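Local coordinates for protein cytochrome P450 (PDB 5L92) that binds heme and the steroid corticosterone and, as a cytochrome P450 monooxygenase, oxidises steroid substrates, at residues R284-V289 against F391-K396; E20-P25 against P386-F391; S27-M32 against V314-S319. All coordinates share one frame; numbering follows the deposited sequence.

Interaction 1: R284-V289 against F391-K396. With C0R (corticosterone), chain D.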
loop_
_atom_site.group_PDB
_atom_site.type_symbol
_atom_site.label_atom_id
_atom_site.label_comp_id
_atom_site.label_asym_id
_atom_site.label_seq_id
_atom_site.Cartn_x
_atom_site.Cartn_y
_atom_site.Cartn_z
ATOM N N ARG A 284 5.496 6.753 8.444
ATOM C CA ARG A 284 5.013 6.742 9.830
ATOM C C ARG A 284 3.790 7.643 10.002
ATOM O O ARG A 284 2.795 7.249 10.627
ATOM C CB ARG A 284 6.142 7.213 10.777
ATOM C CG ARG A 284 5.844 6.948 12.256
ATOM C CD ARG A 284 6.636 7.830 13.278
ATOM N NE ARG A 284 6.477 9.286 13.114
ATOM C CZ ARG A 284 5.687 10.064 13.856
ATOM N NH1 ARG A 284 4.942 9.571 14.830
ATOM N NH2 ARG A 284 5.628 11.357 13.613
ATOM N N TYR A 285 3.864 8.866 9.463
ATOM C CA TYR A 285 2.950 9.962 9.775
ATOM C C TYR A 285 1.678 9.927 8.932
ATOM O O TYR A 285 0.598 10.238 9.438
ATOM C CB TYR A 285 3.691 11.302 9.584
ATOM C CG TYR A 285 3.028 12.501 10.222
ATOM C CD1 TYR A 285 3.127 12.747 11.593
ATOM C CD2 TYR A 285 2.317 13.389 9.455
ATOM C CE1 TYR A 285 2.515 13.867 12.154
ATOM C CE2 TYR A 285 1.735 14.491 9.989
ATOM C CZ TYR A 285 1.821 14.734 11.331
ATOM O OH TYR A 285 1.200 15.843 11.820
ATOM N N ARG A 286 1.788 9.534 7.663
ATOM C CA ARG A 286 0.660 9.458 6.748
ATOM C C ARG A 286 0.746 8.150 5.956
ATOM O O ARG A 286 0.979 8.105 4.751
ATOM C CB ARG A 286 0.595 10.685 5.863
ATOM C CG ARG A 286 -0.069 11.868 6.622
ATOM C CD ARG A 286 -0.567 12.952 5.694
ATOM N NE ARG A 286 -0.856 14.166 6.419
ATOM C CZ ARG A 286 -1.951 14.381 7.135
ATOM N NH1 ARG A 286 -2.878 13.446 7.232
ATOM N NH2 ARG A 286 -2.116 15.539 7.769
ATOM N N SER A 287 0.613 7.076 6.691
ATOM C CA SER A 287 0.908 5.750 6.165
ATOM C C SER A 287 -0.069 5.375 5.051
ATOM O O SER A 287 -1.284 5.452 5.259
ATOM C CB SER A 287 0.835 4.757 7.304
ATOM O OG SER A 287 1.385 5.320 8.497
ATOM N N PRO A 288 0.423 4.948 3.882
ATOM C CA PRO A 288 -0.463 4.471 2.789
ATOM C C PRO A 288 -1.423 3.361 3.186
ATOM O O PRO A 288 -2.509 3.245 2.600
ATOM C CB PRO A 288 0.555 3.983 1.742
ATOM C CG PRO A 288 1.766 4.849 2.017
ATOM C CD PRO A 288 1.841 4.864 3.490
ATOM N N VAL A 289 -1.049 2.532 4.153
ATOM C CA VAL A 289 -1.915 1.502 4.709
ATOM C C VAL A 289 -2.075 1.774 6.206
ATOM O O VAL A 289 -1.099 1.727 6.959
ATOM C CB VAL A 289 -1.373 0.098 4.448
ATOM C CG1 VAL A 289 -2.329 -0.979 5.022
ATOM C CG2 VAL A 289 -1.187 -0.157 2.909
ATOM N N PHE A 391 -8.759 0.099 3.021
ATOM C CA PHE A 391 -7.548 -0.643 2.737
ATOM C C PHE A 391 -6.372 0.274 2.374
ATOM O O PHE A 391 -5.211 -0.106 2.612
ATOM C CB PHE A 391 -7.797 -1.642 1.599
ATOM C CG PHE A 391 -8.772 -2.727 1.928
ATOM C CD1 PHE A 391 -8.507 -3.658 2.920
ATOM C CD2 PHE A 391 -9.946 -2.851 1.190
ATOM C CE1 PHE A 391 -9.413 -4.696 3.179
ATOM C CE2 PHE A 391 -10.852 -3.878 1.443
ATOM C CZ PHE A 391 -10.590 -4.798 2.434
ATOM N N VAL A 392 -6.633 1.475 1.832
ATOM C CA VAL A 392 -5.556 2.412 1.520
ATOM C C VAL A 392 -5.900 3.812 2.021
ATOM O O VAL A 392 -7.058 4.166 2.231
ATOM C CB VAL A 392 -5.204 2.441 0.012
ATOM C CG1 VAL A 392 -4.763 1.073 -0.426
ATOM C CG2 VAL A 392 -6.372 2.937 -0.828
ATOM N N TYR A 393 -4.858 4.614 2.202
ATOM C CA TYR A 393 -4.970 5.922 2.824
ATOM C C TYR A 393 -4.225 6.922 1.935
ATOM O O TYR A 393 -3.008 6.829 1.748
ATOM C CB TYR A 393 -4.412 5.873 4.246
ATOM C CG TYR A 393 -4.274 7.246 4.866
ATOM C CD1 TYR A 393 -5.339 7.841 5.518
ATOM C CD2 TYR A 393 -3.084 7.953 4.789
ATOM C CE1 TYR A 393 -5.222 9.124 6.100
ATOM C CE2 TYR A 393 -2.954 9.231 5.374
ATOM C CZ TYR A 393 -4.033 9.799 6.026
ATOM O OH TYR A 393 -3.904 11.067 6.568
ATOM N N GLY A 394 -4.952 7.833 1.317
ATOM C CA GLY A 394 -4.297 8.720 0.385
ATOM C C GLY A 394 -5.294 9.675 -0.206
ATOM O O GLY A 394 -6.458 9.714 0.196
ATOM N N LEU A 395 -4.814 10.448 -1.164
ATOM C CA LEU A 395 -5.636 11.418 -1.863
ATOM C C LEU A 395 -5.882 10.989 -3.300
ATOM O O LEU A 395 -5.025 10.398 -3.940
ATOM C CB LEU A 395 -4.963 12.777 -1.836
ATOM C CG LEU A 395 -4.650 13.256 -0.429
ATOM C CD1 LEU A 395 -3.903 14.570 -0.533
ATOM C CD2 LEU A 395 -5.931 13.426 0.418
ATOM N N LYS A 396 -7.050 11.349 -3.814
ATOM C CA LYS A 396 -7.403 11.040 -5.191
ATOM C C LYS A 396 -6.784 12.009 -6.189
ATOM O O LYS A 396 -6.601 11.651 -7.362
ATOM C CB LYS A 396 -8.918 11.061 -5.336
ATOM C CG LYS A 396 -9.641 10.074 -4.353
ATOM C CD LYS A 396 -11.130 10.336 -4.242
ATOM C CE LYS A 396 -11.808 10.326 -5.591
ATOM N NZ LYS A 396 -11.425 9.137 -6.409
HETATM C C1 C0R D . -2.013 -4.212 0.703
HETATM C C2 C0R D . -0.567 -3.686 0.642
HETATM C C3 C0R D . 0.258 -4.099 -0.662
HETATM C C4 C0R D . -0.601 -4.413 -1.986
HETATM C C5 C0R D . -2.124 -4.487 -1.876
HETATM C C6 C0R D . -2.982 -4.734 -3.184
HETATM C C7 C0R D . -4.064 -5.915 -2.894
HETATM C C8 C0R D . -4.872 -5.643 -1.639
HETATM C C9 C0R D . -3.985 -5.350 -0.354
HETATM C C10 C0R D . -2.863 -4.263 -0.521
HETATM C C11 C0R D . -4.959 -5.155 0.911
HETATM C C12 C0R D . -6.008 -6.415 1.057
HETATM C C13 C0R D . -6.853 -6.671 -0.173
HETATM C C14 C0R D . -5.843 -6.826 -1.458
HETATM C C15 C0R D . -6.674 -7.035 -2.477
HETATM C C16 C0R D . -7.803 -8.009 -1.852
HETATM C C17 C0R D . -7.504 -7.861 -0.184
HETATM C C18 C0R D . -7.865 -5.498 -0.399
HETATM C C19 C0R D . -3.455 -2.848 -0.717
HETATM C C20 C0R D . -8.821 -7.963 0.636
HETATM C C21 C0R D . -8.908 -8.772 1.939
HETATM O O1 C0R D . 1.478 -4.098 -0.791
HETATM O O2 C0R D . -5.640 -4.019 0.806
HETATM O O3 C0R D . -9.828 -7.392 0.233
HETATM O O4 C0R D . -10.177 -8.487 2.520
#
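Tyr393 is tied to residues 284-289 at two points, its backbone N donating to Pro288 O at 2.7 Å and its hydroxyl accepting from Arg286 NH1 at the far end of the ring. Val392 CA adds a C-H...O contact of 3.3 Å to Pro288 O, which thus meets two groups of the facing backbone. CG of Tyr393 is anti to the backbone N (chi1 170°), which carries the ring off toward the Arg286 side. Ring and guanidinium lie nearly coplanar, 10° apart. The Arg286 NH1 to Tyr393 OH bond measures 2.7 Å and lies in the guanidinium plane, though it is bent to 132° at the hydrogen. The phenol oxygen also bonds to Phe23 O, its stronger partner, while NH2 of Arg286 bonds to Asn24 OD1 and forms a salt bridge with Glu260, which probably balances much of the charge of this buried arginine. Arg286 follows directly on helix 275-285, the K helix of the P450 fold, whose ExxR pair, Glu281 and Arg284, is joined by a salt bridge; Arg284 NH1 is further bonded to the carbonyls of His321 and Pro330. Ser287 OG is satisfied by Leu283 O and His321 ND1. Ser287 O, bonded to Gln290 NE2, comes obliquely to the Tyr393 ring, 3.1 Å from CD2. Pro288 and Val289 touch the heme. At the other end, Phe391 covers corticosterone: methyl C18 sits 3.6 Å above the centre of its ring, and CB approaches the steroid hydroxyl O2 to 3.3 Å.

Interaction 2: E20-P25 against P386-F391; sequences EERFNP and PIESTF. With C0R (corticosterone), chain D.
Phe23 and Pro386 make the close apolar half of this contact, CB of Phe23 lying 3.9 Å from CG of Pro386. The proline CB comes obliquely to the phenyl ring, 4.1 Å from CD1. Further neighbours complete the packing of the buried Phe23 ring, which stacks on Tyr393 and meets Tyr256 edge-to-face. Just beyond it, Asn24 ND2 donates to Glu20 O at 2.9 Å, in the carbonyl plane and on a lone pair. The other half, formed by the partly exposed Arg22 and Glu388, is looser and lies at the protein surface. The Arg22 chain bends at its third torsion (chi3 104°), where NE turns off the extended line; NH2 of Arg22 lies 3.4 Å from Glu388 CG. The carboxylate oxygen OE2 lies over a face of the guanidinium, 3.9 Å from NH2, a long salt bridge of charges alone to which no N-H points. Ile387 O sits in the guanidinium plane but stays 3.5 Å from NH1. Glu388 is the centre of an inverse gamma turn, and Ser389 OG is bonded to Val169 O. Ile387 pairs through its backbone with Gly394, and the chain turns back between them. This loop corresponds to the beta4 hairpin of cytochromes P450, whose turn is commonly counted as substrate recognition site 6; here Phe391 at the turn touches corticosterone.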
loop_
_atom_site.group_PDB
_atom_site.type_symbol
_atom_site.label_atom_id
_atom_site.label_comp_id
_atom_site.label_asym_id
_atom_site.label_seq_id
_atom_site.Cartn_x
_atom_site.Cartn_y
_atom_site.Cartn_z
ATOM N N GLU A 20 -12.005 16.005 5.810
ATOM C CA GLU A 20 -10.854 16.380 6.620
ATOM C C GLU A 20 -10.719 15.475 7.835
ATOM O O GLU A 20 -9.601 15.132 8.238
ATOM C CB GLU A 20 -10.965 17.845 7.063
ATOM C CG GLU A 20 -11.009 18.878 5.916
ATOM C CD GLU A 20 -12.261 18.758 5.010
ATOM O OE1 GLU A 20 -13.405 18.749 5.548
ATOM O OE2 GLU A 20 -12.094 18.637 3.767
ATOM N N GLU A 21 -11.840 15.062 8.428
ATOM C CA GLU A 21 -11.760 14.125 9.545
ATOM C C GLU A 21 -11.338 12.739 9.065
ATOM O O GLU A 21 -10.465 12.113 9.671
ATOM C CB GLU A 21 -13.091 14.092 10.307
ATOM C CG GLU A 21 -13.236 15.326 11.209
ATOM C CD GLU A 21 -14.665 15.617 11.672
ATOM O OE1 GLU A 21 -15.626 15.024 11.120
ATOM O OE2 GLU A 21 -14.814 16.455 12.600
ATOM N N ARG A 22 -11.912 12.260 7.954
ATOM C CA ARG A 22 -11.459 11.001 7.355
ATOM C C ARG A 22 -9.957 10.991 7.066
ATOM O O ARG A 22 -9.286 9.969 7.235
ATOM C CB ARG A 22 -12.218 10.730 6.052
ATOM C CG ARG A 22 -13.711 10.514 6.215
ATOM C CD ARG A 22 -14.427 10.526 4.858
ATOM N NE ARG A 22 -14.790 9.185 4.409
ATOM C CZ ARG A 22 -14.115 8.449 3.527
ATOM N NH1 ARG A 22 -12.979 8.909 2.952
ATOM N NH2 ARG A 22 -14.593 7.227 3.222
ATOM N N PHE A 23 -9.412 12.092 6.577
ATOM C CA PHE A 23 -7.988 12.093 6.297
ATOM C C PHE A 23 -7.144 12.373 7.529
ATOM O O PHE A 23 -5.917 12.338 7.443
ATOM C CB PHE A 23 -7.666 13.117 5.214
ATOM C CG PHE A 23 -6.349 12.888 4.528
ATOM C CD1 PHE A 23 -6.083 11.695 3.887
ATOM C CD2 PHE A 23 -5.401 13.881 4.489
ATOM C CE1 PHE A 23 -4.843 11.478 3.221
ATOM C CE2 PHE A 23 -4.174 13.686 3.827
ATOM C CZ PHE A 23 -3.912 12.474 3.183
ATOM N N ASN A 24 -7.758 12.652 8.669
ATOM C CA ASN A 24 -7.029 12.910 9.910
ATOM C C ASN A 24 -7.706 12.123 11.035
ATOM O O ASN A 24 -8.382 12.681 11.909
ATOM C CB ASN A 24 -6.933 14.412 10.195
ATOM C CG ASN A 24 -6.111 15.159 9.124
ATOM O OD1 ASN A 24 -4.881 15.113 9.119
ATOM N ND2 ASN A 24 -6.797 15.821 8.201
ATOM N N PRO A 25 -7.531 10.805 11.028
ATOM C CA PRO A 25 -8.072 9.953 12.091
ATOM C C PRO A 25 -7.253 9.952 13.375
ATOM O O PRO A 25 -7.604 9.226 14.315
ATOM C CB PRO A 25 -8.051 8.555 11.438
ATOM C CG PRO A 25 -6.857 8.619 10.486
ATOM C CD PRO A 25 -6.850 10.034 9.966
ATOM N N PRO A 386 -9.844 12.736 -0.050
ATOM C CA PRO A 386 -9.324 11.443 0.405
ATOM C C PRO A 386 -9.950 10.278 -0.342
ATOM O O PRO A 386 -11.142 10.269 -0.630
ATOM C CB PRO A 386 -9.704 11.398 1.885
ATOM C CG PRO A 386 -10.216 12.765 2.220
ATOM C CD PRO A 386 -10.709 13.358 0.962
ATOM N N ILE A 387 -9.133 9.265 -0.613
ATOM C CA ILE A 387 -9.663 8.043 -1.200
ATOM C C ILE A 387 -10.692 7.426 -0.251
ATOM O O ILE A 387 -10.498 7.390 0.972
ATOM C CB ILE A 387 -8.521 7.064 -1.499
ATOM C CG1 ILE A 387 -7.557 7.674 -2.543
ATOM C CG2 ILE A 387 -9.106 5.726 -2.013
ATOM C CD1 ILE A 387 -6.082 7.169 -2.476
ATOM N N GLU A 388 -11.796 6.948 -0.819
ATOM C CA GLU A 388 -12.862 6.301 -0.053
ATOM C C GLU A 388 -12.489 4.830 0.093
ATOM O O GLU A 388 -12.876 3.978 -0.711
ATOM C CB GLU A 388 -14.210 6.511 -0.743
ATOM C CG GLU A 388 -15.405 6.180 0.122
ATOM C CD GLU A 388 -16.675 6.884 -0.343
ATOM O OE1 GLU A 388 -17.266 6.440 -1.357
ATOM O OE2 GLU A 388 -17.071 7.885 0.307
ATOM N N SER A 389 -11.734 4.524 1.144
ATOM C CA SER A 389 -11.183 3.189 1.290
ATOM C C SER A 389 -10.748 3.006 2.727
ATOM O O SER A 389 -10.313 3.956 3.373
ATOM C CB SER A 389 -9.986 2.989 0.325
ATOM O OG SER A 389 -9.285 1.784 0.559
ATOM N N THR A 390 -10.893 1.787 3.234
ATOM C CA THR A 390 -10.217 1.437 4.479
ATOM C C THR A 390 -8.946 0.644 4.229
ATOM O O THR A 390 -8.122 0.531 5.130
ATOM C CB THR A 390 -11.137 0.636 5.446
ATOM O OG1 THR A 390 -11.246 -0.719 5.031
ATOM C CG2 THR A 390 -12.486 1.205 5.511
ATOM N N PHE A 391 -8.759 0.099 3.021
ATOM C CA PHE A 391 -7.548 -0.643 2.737
ATOM C C PHE A 391 -6.372 0.274 2.374
ATOM O O PHE A 391 -5.211 -0.106 2.612
ATOM C CB PHE A 391 -7.797 -1.642 1.599
ATOM C CG PHE A 391 -8.772 -2.727 1.928
ATOM C CD1 PHE A 391 -8.507 -3.658 2.920
ATOM C CD2 PHE A 391 -9.946 -2.851 1.190
ATOM C CE1 PHE A 391 -9.413 -4.696 3.179
ATOM C CE2 PHE A 391 -10.852 -3.878 1.443
ATOM C CZ PHE A 391 -10.590 -4.798 2.434
HETATM C C1 C0R D . -2.013 -4.212 0.703
HETATM C C2 C0R D . -0.567 -3.686 0.642
HETATM C C3 C0R D . 0.258 -4.099 -0.662
HETATM C C4 C0R D . -0.601 -4.413 -1.986
HETATM C C5 C0R D . -2.124 -4.487 -1.876
HETATM C C6 C0R D . -2.982 -4.734 -3.184
HETATM C C7 C0R D . -4.064 -5.915 -2.894
HETATM C C8 C0R D . -4.872 -5.643 -1.639
HETATM C C9 C0R D . -3.985 -5.350 -0.354
HETATM C C10 C0R D . -2.863 -4.263 -0.521
HETATM C C11 C0R D . -4.959 -5.155 0.911
HETATM C C12 C0R D . -6.008 -6.415 1.057
HETATM C C13 C0R D . -6.853 -6.671 -0.173
HETATM C C14 C0R D . -5.843 -6.826 -1.458
HETATM C C15 C0R D . -6.674 -7.035 -2.477
HETATM C C16 C0R D . -7.803 -8.009 -1.852
HETATM C C17 C0R D . -7.504 -7.861 -0.184
HETATM C C18 C0R D . -7.865 -5.498 -0.399
HETATM C C19 C0R D . -3.455 -2.848 -0.717
HETATM C C20 C0R D . -8.821 -7.963 0.636
HETATM C C21 C0R D . -8.908 -8.772 1.939
HETATM O O1 C0R D . 1.478 -4.098 -0.791
HETATM O O2 C0R D . -5.640 -4.019 0.806
HETATM O O3 C0R D . -9.828 -7.392 0.233
HETATM O O4 C0R D . -10.177 -8.487 2.520
#

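Interaction 3: S27-M32 against V314-S319; sequences SWYEEM and VPWMGS
Tyr29 reaches from helix 26-33 across Ser319 to Trp316. Its CB meets Ser319 OG at 3.4 Å, a hydroxyl that is hydrogen-bonded to Phe50 O and Arg33 NH1. CG of Tyr29 is anti to the carbonyl carbon, beside the backbone N (chi1 -64°), and there lies 3.6 Å from Ser319 CB, whose C-H group stands over the ring face in a CH-pi contact. Ser319 N also lies over the ring face, nearest CD2, and CE2 comes 3.6 Å from Gly318 C, while CE1 meets Trp316 CE3 at 3.5 Å. At the tip, Tyr29 OH is 3.3 Å from Trp316 CE3. This hydroxyl is hydrogen-bonded to Gln290 OE1. The contact joins the A helix of the P450 fold to the end of sheet strand 312-315 and the short helix 317-320, with Trp316 at the N-cap position. An alanine in place of Tyr29 would probably open a gap between Trp316 and Ser319 and deprive Gln290 OE1 of its hydroxyl partner. Trp28 completes the aromatic cluster, directing its CZ3 edge at the face of Trp316 in a T-shaped pair, planes at 89°. Val314 CG1 covers the opposite face of Trp316, whose NE1 is bonded to Asp48 OD1.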
loop_
_atom_site.group_PDB
_atom_site.type_symbol
_atom_site.label_atom_id
_atom_site.label_comp_id
_atom_site.label_asym_id
_atom_site.label_seq_id
_atom_site.Cartn_x
_atom_site.Cartn_y
_atom_site.Cartn_z
ATOM N N SER A 27 -6.648 11.931 16.011
ATOM C CA SER A 27 -7.205 12.257 17.327
ATOM C C SER A 27 -7.999 11.084 17.895
ATOM O O SER A 27 -7.908 10.779 19.091
ATOM C CB SER A 27 -8.084 13.507 17.236
ATOM O OG SER A 27 -7.276 14.650 17.113
ATOM N N TRP A 28 -8.769 10.414 17.042
ATOM C CA TRP A 28 -9.459 9.185 17.420
ATOM C C TRP A 28 -8.491 8.106 17.894
ATOM O O TRP A 28 -8.701 7.494 18.956
ATOM C CB TRP A 28 -10.265 8.664 16.243
ATOM C CG TRP A 28 -11.036 7.382 16.550
ATOM C CD1 TRP A 28 -11.943 7.192 17.572
ATOM C CD2 TRP A 28 -10.950 6.118 15.859
ATOM N NE1 TRP A 28 -12.428 5.896 17.542
ATOM C CE2 TRP A 28 -11.839 5.221 16.504
ATOM C CE3 TRP A 28 -10.216 5.658 14.757
ATOM C CZ2 TRP A 28 -12.037 3.915 16.059
ATOM C CZ3 TRP A 28 -10.406 4.358 14.327
ATOM C CH2 TRP A 28 -11.301 3.497 14.987
ATOM N N TYR A 29 -7.457 7.807 17.078
ATOM C CA TYR A 29 -6.425 6.855 17.483
ATOM C C TYR A 29 -5.875 7.195 18.869
ATOM O O TYR A 29 -5.690 6.312 19.715
ATOM C CB TYR A 29 -5.252 6.843 16.481
ATOM C CG TYR A 29 -5.491 6.396 15.045
ATOM C CD1 TYR A 29 -6.584 5.618 14.679
ATOM C CD2 TYR A 29 -4.571 6.736 14.056
ATOM C CE1 TYR A 29 -6.772 5.232 13.353
ATOM C CE2 TYR A 29 -4.749 6.368 12.758
ATOM C CZ TYR A 29 -5.839 5.594 12.404
ATOM O OH TYR A 29 -6.002 5.211 11.104
ATOM N N GLU A 30 -5.532 8.460 19.085
ATOM C CA GLU A 30 -4.939 8.871 20.356
ATOM C C GLU A 30 -5.899 8.629 21.516
ATOM O O GLU A 30 -5.516 8.048 22.540
ATOM C CB GLU A 30 -4.541 10.337 20.290
ATOM C CG GLU A 30 -3.987 10.920 21.595
ATOM C CD GLU A 30 -3.585 12.360 21.414
ATOM O OE1 GLU A 30 -4.472 13.185 21.099
ATOM O OE2 GLU A 30 -2.384 12.662 21.548
ATOM N N GLU A 31 -7.144 9.087 21.377
ATOM C CA GLU A 31 -8.175 8.803 22.369
ATOM C C GLU A 31 -8.173 7.327 22.756
ATOM O O GLU A 31 -8.127 6.987 23.943
ATOM C CB GLU A 31 -9.559 9.208 21.832
ATOM C CG GLU A 31 -10.718 9.084 22.848
ATOM C CD GLU A 31 -10.528 9.977 24.076
ATOM O OE1 GLU A 31 -9.937 11.075 23.944
ATOM O OE2 GLU A 31 -10.958 9.573 25.178
ATOM N N MET A 32 -8.237 6.435 21.758
ATOM C CA MET A 32 -8.344 4.998 22.037
ATOM C C MET A 32 -7.063 4.450 22.655
ATOM O O MET A 32 -7.115 3.654 23.597
ATOM C CB MET A 32 -8.669 4.232 20.744
ATOM C CG MET A 32 -10.011 4.549 20.126
ATOM S SD MET A 32 -11.390 4.427 21.275
ATOM C CE MET A 32 -12.176 6.044 21.158
ATOM N N VAL A 314 -8.395 -5.936 13.929
ATOM C CA VAL A 314 -7.901 -4.875 13.047
ATOM C C VAL A 314 -6.758 -4.166 13.763
ATOM O O VAL A 314 -6.947 -3.343 14.643
ATOM C CB VAL A 314 -9.036 -3.886 12.684
ATOM C CG1 VAL A 314 -8.520 -2.757 11.775
ATOM C CG2 VAL A 314 -10.174 -4.630 11.991
ATOM N N PRO A 315 -5.503 -4.549 13.458
ATOM C CA PRO A 315 -4.369 -3.778 13.975
ATOM C C PRO A 315 -4.163 -2.502 13.166
ATOM O O PRO A 315 -4.059 -2.526 11.939
ATOM C CB PRO A 315 -3.193 -4.750 13.838
ATOM C CG PRO A 315 -3.591 -5.671 12.714
ATOM C CD PRO A 315 -5.083 -5.841 12.888
ATOM N N TRP A 316 -4.121 -1.382 13.872
ATOM C CA TRP A 316 -4.028 -0.066 13.260
ATOM C C TRP A 316 -2.574 0.407 13.276
ATOM O O TRP A 316 -2.142 1.103 14.197
ATOM C CB TRP A 316 -4.927 0.912 13.998
ATOM C CG TRP A 316 -6.430 0.659 13.779
ATOM C CD1 TRP A 316 -7.240 -0.153 14.511
ATOM C CD2 TRP A 316 -7.259 1.234 12.764
ATOM N NE1 TRP A 316 -8.528 -0.110 14.028
ATOM C CE2 TRP A 316 -8.566 0.736 12.951
ATOM C CE3 TRP A 316 -7.030 2.150 11.740
ATOM C CZ2 TRP A 316 -9.639 1.111 12.137
ATOM C CZ3 TRP A 316 -8.083 2.514 10.913
ATOM C CH2 TRP A 316 -9.383 1.992 11.116
ATOM N N MET A 317 -1.842 0.135 12.199
ATOM C CA MET A 317 -0.471 0.635 12.158
ATOM C C MET A 317 -0.446 2.161 12.236
ATOM O O MET A 317 0.432 2.730 12.888
ATOM C CB MET A 317 0.258 0.148 10.914
ATOM C CG MET A 317 0.429 -1.376 10.907
ATOM S SD MET A 317 -0.868 -2.129 9.918
ATOM C CE MET A 317 -0.175 -1.714 8.334
ATOM N N GLY A 318 -1.431 2.834 11.618
ATOM C CA GLY A 318 -1.521 4.282 11.724
ATOM C C GLY A 318 -1.574 4.791 13.160
ATOM O O GLY A 318 -0.976 5.827 13.489
ATOM N N SER A 319 -2.276 4.074 14.032
ATOM C CA SER A 319 -2.297 4.393 15.453
ATOM C C SER A 319 -0.985 4.047 16.151
ATOM O O SER A 319 -0.450 4.854 16.924
ATOM C CB SER A 319 -3.455 3.651 16.113
ATOM O OG SER A 319 -3.597 4.047 17.464
#

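In the fold
Along the chain the segments come in the order 20-25, 27-32, 284-289, 314-319, 386-391 and 391-396. Interaction 3 is thus nested within the loop closed by interaction 2, and interaction 1 crosses both. Interactions 1 and 2 have centres about 8 Å apart; their second segments form the two arms of one loop between strands 377-378 and 399-401, meeting at Phe391. The centre of interaction 3 lies about 14 Å from that of interaction 1 and about 13 Å from that of interaction 2, at the end of strand 312-315 of the five-stranded mixed sheet. Together they connect the N-terminal helices, this sheet and the end of helix 275-285 with the loop that borders the steroid pocket.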